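Long-range contact in CalU16 (Micromonospora echinospora, PDB 4FPW), which probably confers self-resistance to an enediyne by a self-sacrifice mechanism, as a member of the AHA1 family with a Bet v 1-like fold: residues I73-S85 / P92-G104. Residues are numbered along the deposited sequence; the frame is centred on the assembly and turned at random.
Sequences ILRCEPPRRLTIS and PDSEVELRLSEEG
The guanidinium of R81 and the carboxylate of E97 meet with their planes 61° apart. NH2 of R81 reaches OE1 of E97 at 2.9 Å, coming from above the carboxylate plane, and the oxygen in turn is tilted out of the guanidinium plane. R81 NE makes a weak hydrogen bond to the same OE1. CG of R75 lies over one face of the guanidinium, displaced from its centre. Over one face of the R80 guanidinium lies the backbone O of L100. OG1 of T83 adds a weak hydrogen bond to OE1 of E97, and R13 makes a salt bridge to the same oxygen. The other oxygen, OE2 of E97, takes NE of R99 at 2.6 Å, nearly in line with its C-O bond. R99 is held in turn by E112 and E110 of strand 106-115. E97 has CG anti to the backbone N (chi1 -167°), which sets its chain across T83, with CG 3.4 Å from OG1 of T83. Beside it, CG of E95 packs on CG2 of T83 at 3.9 Å, while the E95 carboxylate pairs with R13.

R81, T83, E95, E97 and R99 point to one face of the sheet, L82, I84, V96 and L98 to the opposite one. I84 and V96 lie side by side, and CB of L82 meets CB of L98 at 4.0 Å. V96 also touches W128 of helix 118-138, the long helix of this helix-grip fold. Strands 81-86 and 94-103 form an antiparallel hairpin. Paired backbone bonds join I84 with V96, and L98 N gives a 2.7 Å bond to L82 O. At the far end, L100 N bonds to R80 O. The chemistry implies a two-sided sheet: apolar packing serves the helix side, and E97 lies among R81, R99 and R13, in a network that probably favours the ionised carboxylate.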
loop_
_atom_site.group_PDB
_atom_site.type_symbol
_atom_site.label_atom_id
_atom_site.label_comp_id
_atom_site.label_asym_id
_atom_site.label_seq_id
_atom_site.Cartn_x
_atom_site.Cartn_y
_atom_site.Cartn_z
ATOM N N ILE A 73 12.962 5.012 -2.825
ATOM C CA ILE A 73 11.982 6.025 -2.662
ATOM C C ILE A 73 12.074 6.846 -3.923
ATOM O O ILE A 73 12.827 7.825 -4.000
ATOM C CB ILE A 73 12.270 6.829 -1.378
ATOM C CG1 ILE A 73 12.210 5.880 -0.166
ATOM C CG2 ILE A 73 11.292 7.985 -1.219
ATOM C CD1 ILE A 73 12.510 6.538 1.167
ATOM N N LEU A 74 11.297 6.429 -4.919
ATOM C CA LEU A 74 11.274 7.097 -6.223
ATOM C C LEU A 74 10.702 8.518 -6.087
ATOM O O LEU A 74 11.424 9.498 -6.311
ATOM C CB LEU A 74 10.488 6.261 -7.256
ATOM C CG LEU A 74 10.811 4.758 -7.314
ATOM C CD1 LEU A 74 9.936 3.997 -8.306
ATOM C CD2 LEU A 74 12.287 4.534 -7.618
ATOM N N ARG A 75 9.436 8.632 -5.669
ATOM C CA ARG A 75 8.748 9.942 -5.568
ATOM C C ARG A 75 8.186 10.226 -4.171
ATOM O O ARG A 75 7.604 9.342 -3.528
ATOM C CB ARG A 75 7.599 10.004 -6.575
ATOM C CG ARG A 75 7.188 11.412 -6.973
ATOM C CD ARG A 75 8.164 11.980 -7.982
ATOM N NE ARG A 75 7.682 13.231 -8.537
ATOM C CZ ARG A 75 8.439 14.138 -9.141
ATOM N NH1 ARG A 75 9.748 13.946 -9.286
ATOM N NH2 ARG A 75 7.879 15.249 -9.600
ATOM N N CYS A 76 8.355 11.466 -3.715
ATOM C CA CYS A 76 7.805 11.912 -2.437
ATOM C C CYS A 76 7.327 13.352 -2.576
ATOM O O CYS A 76 8.141 14.292 -2.631
ATOM C CB CYS A 76 8.839 11.791 -1.313
ATOM S SG CYS A 76 8.119 11.628 0.347
ATOM N N GLU A 77 6.002 13.502 -2.649
ATOM C CA GLU A 77 5.335 14.796 -2.812
ATOM C C GLU A 77 4.446 15.027 -1.593
ATOM O O GLU A 77 3.224 14.873 -1.677
ATOM C CB GLU A 77 4.498 14.792 -4.105
ATOM C CG GLU A 77 5.338 14.755 -5.381
ATOM C CD GLU A 77 4.579 14.388 -6.659
ATOM O OE1 GLU A 77 3.366 14.093 -6.624
ATOM O OE2 GLU A 77 5.212 14.402 -7.728
ATOM N N PRO A 78 5.054 15.364 -0.440
ATOM C CA PRO A 78 4.237 15.546 0.767
ATOM C C PRO A 78 3.285 16.713 0.608
ATOM O O PRO A 78 3.676 17.696 0.013
ATOM C CB PRO A 78 5.264 15.858 1.858
ATOM C CG PRO A 78 6.471 16.365 1.148
ATOM C CD PRO A 78 6.445 15.811 -0.254
ATOM N N PRO A 79 2.053 16.622 1.145
ATOM C CA PRO A 79 1.493 15.523 1.911
ATOM C C PRO A 79 0.570 14.641 1.080
ATOM O O PRO A 79 -0.348 14.047 1.644
ATOM C CB PRO A 79 0.708 16.254 2.996
ATOM C CG PRO A 79 0.176 17.454 2.297
ATOM C CD PRO A 79 1.132 17.776 1.168
ATOM N N ARG A 80 0.838 14.527 -0.226
ATOM C CA ARG A 80 -0.085 13.886 -1.173
ATOM C C ARG A 80 0.400 12.541 -1.679
ATOM O O ARG A 80 -0.275 11.521 -1.532
ATOM C CB ARG A 80 -0.305 14.772 -2.400
ATOM C CG ARG A 80 -1.141 16.019 -2.168
ATOM C CD ARG A 80 -1.284 16.824 -3.458
ATOM N NE ARG A 80 -2.305 16.273 -4.361
ATOM C CZ ARG A 80 -3.601 16.613 -4.373
ATOM N NH1 ARG A 80 -4.085 17.513 -3.522
ATOM N NH2 ARG A 80 -4.431 16.045 -5.249
ATOM N N ARG A 81 1.569 12.532 -2.301
ATOM C CA ARG A 81 1.963 11.374 -3.086
ATOM C C ARG A 81 3.255 10.743 -2.597
ATOM O O ARG A 81 4.119 11.402 -2.016
ATOM C CB ARG A 81 2.065 11.773 -4.558
ATOM C CG ARG A 81 2.852 10.799 -5.416
ATOM C CD ARG A 81 2.802 11.177 -6.884
ATOM N NE ARG A 81 3.139 10.035 -7.720
ATOM C CZ ARG A 81 3.407 10.099 -9.020
ATOM N NH1 ARG A 81 3.374 11.262 -9.667
ATOM N NH2 ARG A 81 3.708 8.986 -9.679
ATOM N N LEU A 82 3.371 9.449 -2.850
ATOM C CA LEU A 82 4.474 8.660 -2.354
ATOM C C LEU A 82 4.566 7.497 -3.310
ATOM O O LEU A 82 3.570 6.782 -3.483
ATOM C CB LEU A 82 4.153 8.162 -0.930
ATOM C CG LEU A 82 5.233 7.816 0.117
ATOM C CD1 LEU A 82 5.275 6.328 0.432
ATOM C CD2 LEU A 82 6.616 8.331 -0.270
ATOM N N THR A 83 5.712 7.364 -3.989
ATOM C CA THR A 83 6.001 6.186 -4.794
ATOM C C THR A 83 7.336 5.573 -4.352
ATOM O O THR A 83 8.312 6.272 -4.074
ATOM C CB THR A 83 6.057 6.502 -6.296
ATOM O OG1 THR A 83 4.953 7.337 -6.653
ATOM C CG2 THR A 83 6.019 5.203 -7.130
ATOM N N ILE A 84 7.353 4.252 -4.293
ATOM C CA ILE A 84 8.511 3.511 -3.883
ATOM C C ILE A 84 8.583 2.215 -4.677
ATOM O O ILE A 84 7.542 1.703 -5.125
ATOM C CB ILE A 84 8.455 3.157 -2.390
ATOM C CG1 ILE A 84 7.178 2.373 -2.043
ATOM C CG2 ILE A 84 8.551 4.407 -1.555
ATOM C CD1 ILE A 84 7.380 1.411 -0.897
ATOM N N SER A 85 9.800 1.697 -4.850
ATOM C CA SER A 85 9.998 0.384 -5.475
ATOM C C SER A 85 9.798 -0.642 -4.397
ATOM O O SER A 85 9.750 -0.309 -3.226
ATOM C CB SER A 85 11.414 0.222 -6.081
ATOM O OG SER A 85 12.417 0.092 -5.073
ATOM N N PRO A 92 9.298 -10.772 -8.630
ATOM C CA PRO A 92 9.673 -9.699 -9.539
ATOM C C PRO A 92 9.527 -8.400 -8.807
ATOM O O PRO A 92 8.904 -8.379 -7.762
ATOM C CB PRO A 92 8.653 -9.797 -10.670
ATOM C CG PRO A 92 7.474 -10.471 -10.068
ATOM C CD PRO A 92 8.016 -11.394 -9.018
ATOM N N ASP A 93 10.135 -7.345 -9.331
ATOM C CA ASP A 93 10.139 -6.064 -8.653
ATOM C C ASP A 93 8.794 -5.425 -8.920
ATOM O O ASP A 93 8.174 -5.651 -9.959
ATOM C CB ASP A 93 11.316 -5.171 -9.102
ATOM C CG ASP A 93 12.648 -5.545 -8.416
ATOM O OD1 ASP A 93 12.773 -6.688 -7.921
ATOM O OD2 ASP A 93 13.568 -4.689 -8.357
ATOM N N SER A 94 8.344 -4.653 -7.947
ATOM C CA SER A 94 7.009 -4.073 -7.934
ATOM C C SER A 94 7.129 -2.591 -7.684
ATOM O O SER A 94 8.227 -2.071 -7.501
ATOM C CB SER A 94 6.189 -4.686 -6.803
ATOM O OG SER A 94 5.945 -6.070 -6.984
ATOM N N GLU A 95 5.988 -1.914 -7.656
ATOM C CA GLU A 95 5.951 -0.481 -7.381
ATOM C C GLU A 95 4.684 -0.227 -6.613
ATOM O O GLU A 95 3.648 -0.818 -6.910
ATOM C CB GLU A 95 5.924 0.267 -8.701
ATOM C CG GLU A 95 6.469 1.681 -8.724
ATOM C CD GLU A 95 6.719 2.120 -10.162
ATOM O OE1 GLU A 95 7.613 1.518 -10.801
ATOM O OE2 GLU A 95 6.015 3.031 -10.667
ATOM N N VAL A 96 4.774 0.638 -5.612
ATOM C CA VAL A 96 3.656 0.957 -4.755
ATOM C C VAL A 96 3.502 2.477 -4.719
ATOM O O VAL A 96 4.503 3.213 -4.747
ATOM C CB VAL A 96 3.834 0.426 -3.314
ATOM C CG1 VAL A 96 2.477 0.386 -2.602
ATOM C CG2 VAL A 96 4.438 -0.964 -3.296
ATOM N N GLU A 97 2.249 2.946 -4.653
ATOM C CA GLU A 97 1.998 4.377 -4.634
ATOM C C GLU A 97 0.884 4.734 -3.696
ATOM O O GLU A 97 -0.143 4.054 -3.631
ATOM C CB GLU A 97 1.666 4.908 -6.027
ATOM C CG GLU A 97 1.711 6.421 -6.118
ATOM C CD GLU A 97 1.386 6.929 -7.501
ATOM O OE1 GLU A 97 2.262 6.880 -8.388
ATOM O OE2 GLU A 97 0.242 7.372 -7.709
ATOM N N LEU A 98 1.095 5.814 -2.967
ATOM C CA LEU A 98 0.083 6.323 -2.099
ATOM C C LEU A 98 -0.264 7.718 -2.552
ATOM O O LEU A 98 0.630 8.545 -2.695
ATOM C CB LEU A 98 0.590 6.363 -0.671
ATOM C CG LEU A 98 -0.479 6.818 0.326
ATOM C CD1 LEU A 98 -1.266 5.617 0.820
ATOM C CD2 LEU A 98 0.164 7.566 1.480
ATOM N N ARG A 99 -1.559 7.959 -2.779
ATOM C CA ARG A 99 -2.110 9.293 -3.000
ATOM C C ARG A 99 -3.149 9.591 -1.925
ATOM O O ARG A 99 -4.078 8.808 -1.716
ATOM C CB ARG A 99 -2.787 9.399 -4.363
ATOM C CG ARG A 99 -1.952 8.882 -5.513
ATOM C CD ARG A 99 -2.780 8.704 -6.778
ATOM N NE ARG A 99 -2.325 7.515 -7.490
ATOM C CZ ARG A 99 -2.929 6.327 -7.501
ATOM N NH1 ARG A 99 -4.082 6.133 -6.874
ATOM N NH2 ARG A 99 -2.378 5.325 -8.186
ATOM N N LEU A 100 -2.974 10.724 -1.251
ATOM C CA LEU A 100 -3.947 11.253 -0.320
ATOM C C LEU A 100 -4.564 12.500 -0.938
ATOM O O LEU A 100 -3.835 13.408 -1.360
ATOM C CB LEU A 100 -3.276 11.627 0.998
ATOM C CG LEU A 100 -2.431 10.560 1.683
ATOM C CD1 LEU A 100 -1.870 11.078 2.995
ATOM C CD2 LEU A 100 -3.233 9.289 1.913
ATOM N N SER A 101 -5.894 12.544 -0.997
ATOM C CA SER A 101 -6.611 13.729 -1.470
ATOM C C SER A 101 -7.581 14.203 -0.405
ATOM O O SER A 101 -8.137 13.394 0.344
ATOM C CB SER A 101 -7.375 13.430 -2.768
ATOM O OG SER A 101 -7.902 12.106 -2.781
ATOM N N GLU A 102 -7.770 15.516 -0.337
ATOM C CA GLU A 102 -8.764 16.080 0.551
ATOM C C GLU A 102 -10.148 15.778 0.002
ATOM O O GLU A 102 -10.408 15.918 -1.195
ATOM C CB GLU A 102 -8.621 17.595 0.673
ATOM C CG GLU A 102 -7.350 18.086 1.341
ATOM C CD GLU A 102 -7.350 19.598 1.480
ATOM O OE1 GLU A 102 -8.304 20.139 2.086
ATOM O OE2 GLU A 102 -6.413 20.254 0.967
ATOM N N GLU A 103 -11.015 15.326 0.895
ATOM C CA GLU A 103 -12.447 15.337 0.679
ATOM C C GLU A 103 -12.995 16.016 1.925
ATOM O O GLU A 103 -12.990 15.427 3.009
ATOM C CB GLU A 103 -12.968 13.910 0.523
ATOM C CG GLU A 103 -14.478 13.789 0.348
ATOM C CD GLU A 103 -14.932 12.338 0.374
ATOM O OE1 GLU A 103 -14.095 11.452 0.066
ATOM O OE2 GLU A 103 -16.113 12.083 0.710
ATOM N N GLY A 104 -13.406 17.272 1.774
ATOM C CA GLY A 104 -13.811 18.109 2.910
ATOM C C GLY A 104 -12.799 18.103 4.048
ATOM O O GLY A 104 -11.585 18.228 3.825
#